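Protein/nucleic acid deglycase 2 (Escherichia coli, PDB 1OI4) removes methylglyoxal and glyoxal adducts from glycated proteins and nucleotides, releasing the repaired molecule together with lactate or glycolate. Local coordinates at residues A[124-129]-A[146-151]. Numbering follows the deposited sequence.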
# COMPACT_ATOMS: atom_id res chain seq x y z
N ILE A 124 8.16 0.65 9.49
CA ILE A 124 8.07 2.07 9.19
C ILE A 124 7.29 2.40 7.91
O ILE A 124 7.31 1.64 6.94
CB ILE A 124 9.49 2.67 9.10
CG1 ILE A 124 9.41 4.17 8.81
CG2 ILE A 124 10.29 1.95 8.02
CD1 ILE A 124 10.73 4.89 9.05
N CYS A 125 6.60 3.54 7.92
CA CYS A 125 5.83 4.02 6.77
C CYS A 125 4.70 3.05 6.41
O CYS A 125 3.74 2.90 7.17
CB CYS A 125 6.78 4.21 5.58
SG CYS A 125 6.30 5.52 4.43
N HIS A 126 4.79 2.40 5.26
CA HIS A 126 3.77 1.43 4.86
C HIS A 126 4.05 0.06 5.49
O HIS A 126 3.20 -0.83 5.46
CB HIS A 126 3.73 1.26 3.33
CG HIS A 126 3.07 2.40 2.61
ND1 HIS A 126 3.68 3.62 2.43
CD2 HIS A 126 1.85 2.49 2.03
CE1 HIS A 126 2.86 4.42 1.77
NE2 HIS A 126 1.74 3.76 1.51
N GLY A 127 5.25 -0.10 6.06
CA GLY A 127 5.61 -1.36 6.68
C GLY A 127 4.53 -2.02 7.52
O GLY A 127 4.34 -3.24 7.45
N PRO A 128 3.80 -1.24 8.34
CA PRO A 128 2.73 -1.80 9.17
C PRO A 128 1.65 -2.57 8.41
O PRO A 128 0.92 -3.36 9.00
CB PRO A 128 2.18 -0.56 9.87
CG PRO A 128 3.44 0.26 10.09
CD PRO A 128 4.10 0.15 8.72
N GLN A 129 1.55 -2.35 7.10
CA GLN A 129 0.54 -3.07 6.32
C GLN A 129 0.66 -4.58 6.50
O GLN A 129 -0.35 -5.29 6.50
CB GLN A 129 0.66 -2.70 4.83
CG GLN A 129 0.27 -1.24 4.53
CD GLN A 129 0.28 -0.92 3.05
OE1 GLN A 129 1.30 -1.08 2.38
NE2 GLN A 129 -0.85 -0.45 2.52
N LYS A 146 0.47 8.50 6.76
CA LYS A 146 -0.88 9.03 6.57
C LYS A 146 -1.93 8.21 5.81
O LYS A 146 -2.99 7.92 6.36
CB LYS A 146 -0.82 10.43 5.95
CG LYS A 146 -0.74 11.56 6.98
CD LYS A 146 -1.23 12.88 6.40
CE LYS A 146 -0.13 13.92 6.33
NZ LYS A 146 1.00 13.50 5.44
N PRO A 147 -1.65 7.83 4.56
CA PRO A 147 -2.65 7.05 3.81
C PRO A 147 -3.20 5.78 4.46
O PRO A 147 -4.31 5.37 4.16
CB PRO A 147 -1.94 6.76 2.48
CG PRO A 147 -0.48 6.81 2.85
CD PRO A 147 -0.43 8.01 3.76
N ILE A 148 -2.44 5.14 5.35
CA ILE A 148 -2.93 3.91 5.97
C ILE A 148 -3.39 4.04 7.41
O ILE A 148 -3.76 3.05 8.04
CB ILE A 148 -1.88 2.76 5.86
CG1 ILE A 148 -0.69 3.04 6.78
CG2 ILE A 148 -1.40 2.64 4.42
CD1 ILE A 148 0.33 1.90 6.79
N ILE A 149 -3.38 5.26 7.94
CA ILE A 149 -3.82 5.49 9.31
C ILE A 149 -5.19 4.86 9.54
O ILE A 149 -5.43 4.20 10.55
CB ILE A 149 -3.88 7.01 9.63
CG1 ILE A 149 -2.46 7.59 9.69
CG2 ILE A 149 -4.60 7.25 10.95
CD1 ILE A 149 -2.41 9.09 9.93
N ILE A 150 -6.10 5.07 8.59
CA ILE A 150 -7.45 4.53 8.68
C ILE A 150 -7.44 2.99 8.73
O ILE A 150 -8.25 2.38 9.44
CB ILE A 150 -8.33 5.02 7.49
CG1 ILE A 150 -9.74 4.46 7.60
CG2 ILE A 150 -7.71 4.59 6.16
CD1 ILE A 150 -10.52 4.93 8.79
N ASP A 151 -6.55 2.36 7.97
CA ASP A 151 -6.47 0.89 7.96
C ASP A 151 -5.94 0.35 9.28
O ASP A 151 -6.38 -0.69 9.76
CB ASP A 151 -5.58 0.39 6.82
CG ASP A 151 -6.09 0.79 5.45
OD1 ASP A 151 -7.32 0.76 5.24
OD2 ASP A 151 -5.26 1.11 4.58
O HOH W 1 -2.95 -0.49 4.26
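His126 and Ile148 bring the two backbones to their nearest approach, 7.2 Å from CA to CA, where the tight turn after strand 121-124 faces the start of helix 149-154. That turn, Ile124 to Gly127, is type II' and is closed by Gly127 N bonding to Ile124 O; Cys125 occupies its first corner with phi 63° and psi -113°, a strained backbone for a residue with a side chain. Ile148 is the wedge between the segments. With chi1 at 70°, its CG1 is flanked by both backbone neighbours of CA, which sends CD1 between the turn and the helix that follows, 3.6 Å from Cys125 O and 3.9 Å from Gln129 CG, with Pro128 CB a looser neighbour. The other branch, CG2, lies 3.7 Å from Gln129 NE2 and also touches CD2 of the His126 ring. The Pro147 and His126 side chains cross at about a right angle, Pro147 CG lying 4.0 Å from His126 NE2. Without the two branches of Ile148, as with an alanine here, a gap would probably open beside Cys125 O, and the Gln129 amide and the imidazole would lose their common neighbour. Polar linkage is indirect: one water accepts from Gln129 NE2 at 2.7 Å and donates to Asp151 OD2, which also forms a salt bridge with Arg102 of the second subunit. His126 NE2 is hydrogen-bonded to Asp99 of that same subunit, a bond across the subunit interface that probably helps hold the ring's rotation. Cys125, probably the catalytic nucleophile as in its relatives, thus stands at a sharp turn between strand 121-124 and helix 128-134, consistent with the nucleophile elbow of the DJ-1/PfpI family, with the 146-151 segment packed beside it at the subunit boundary.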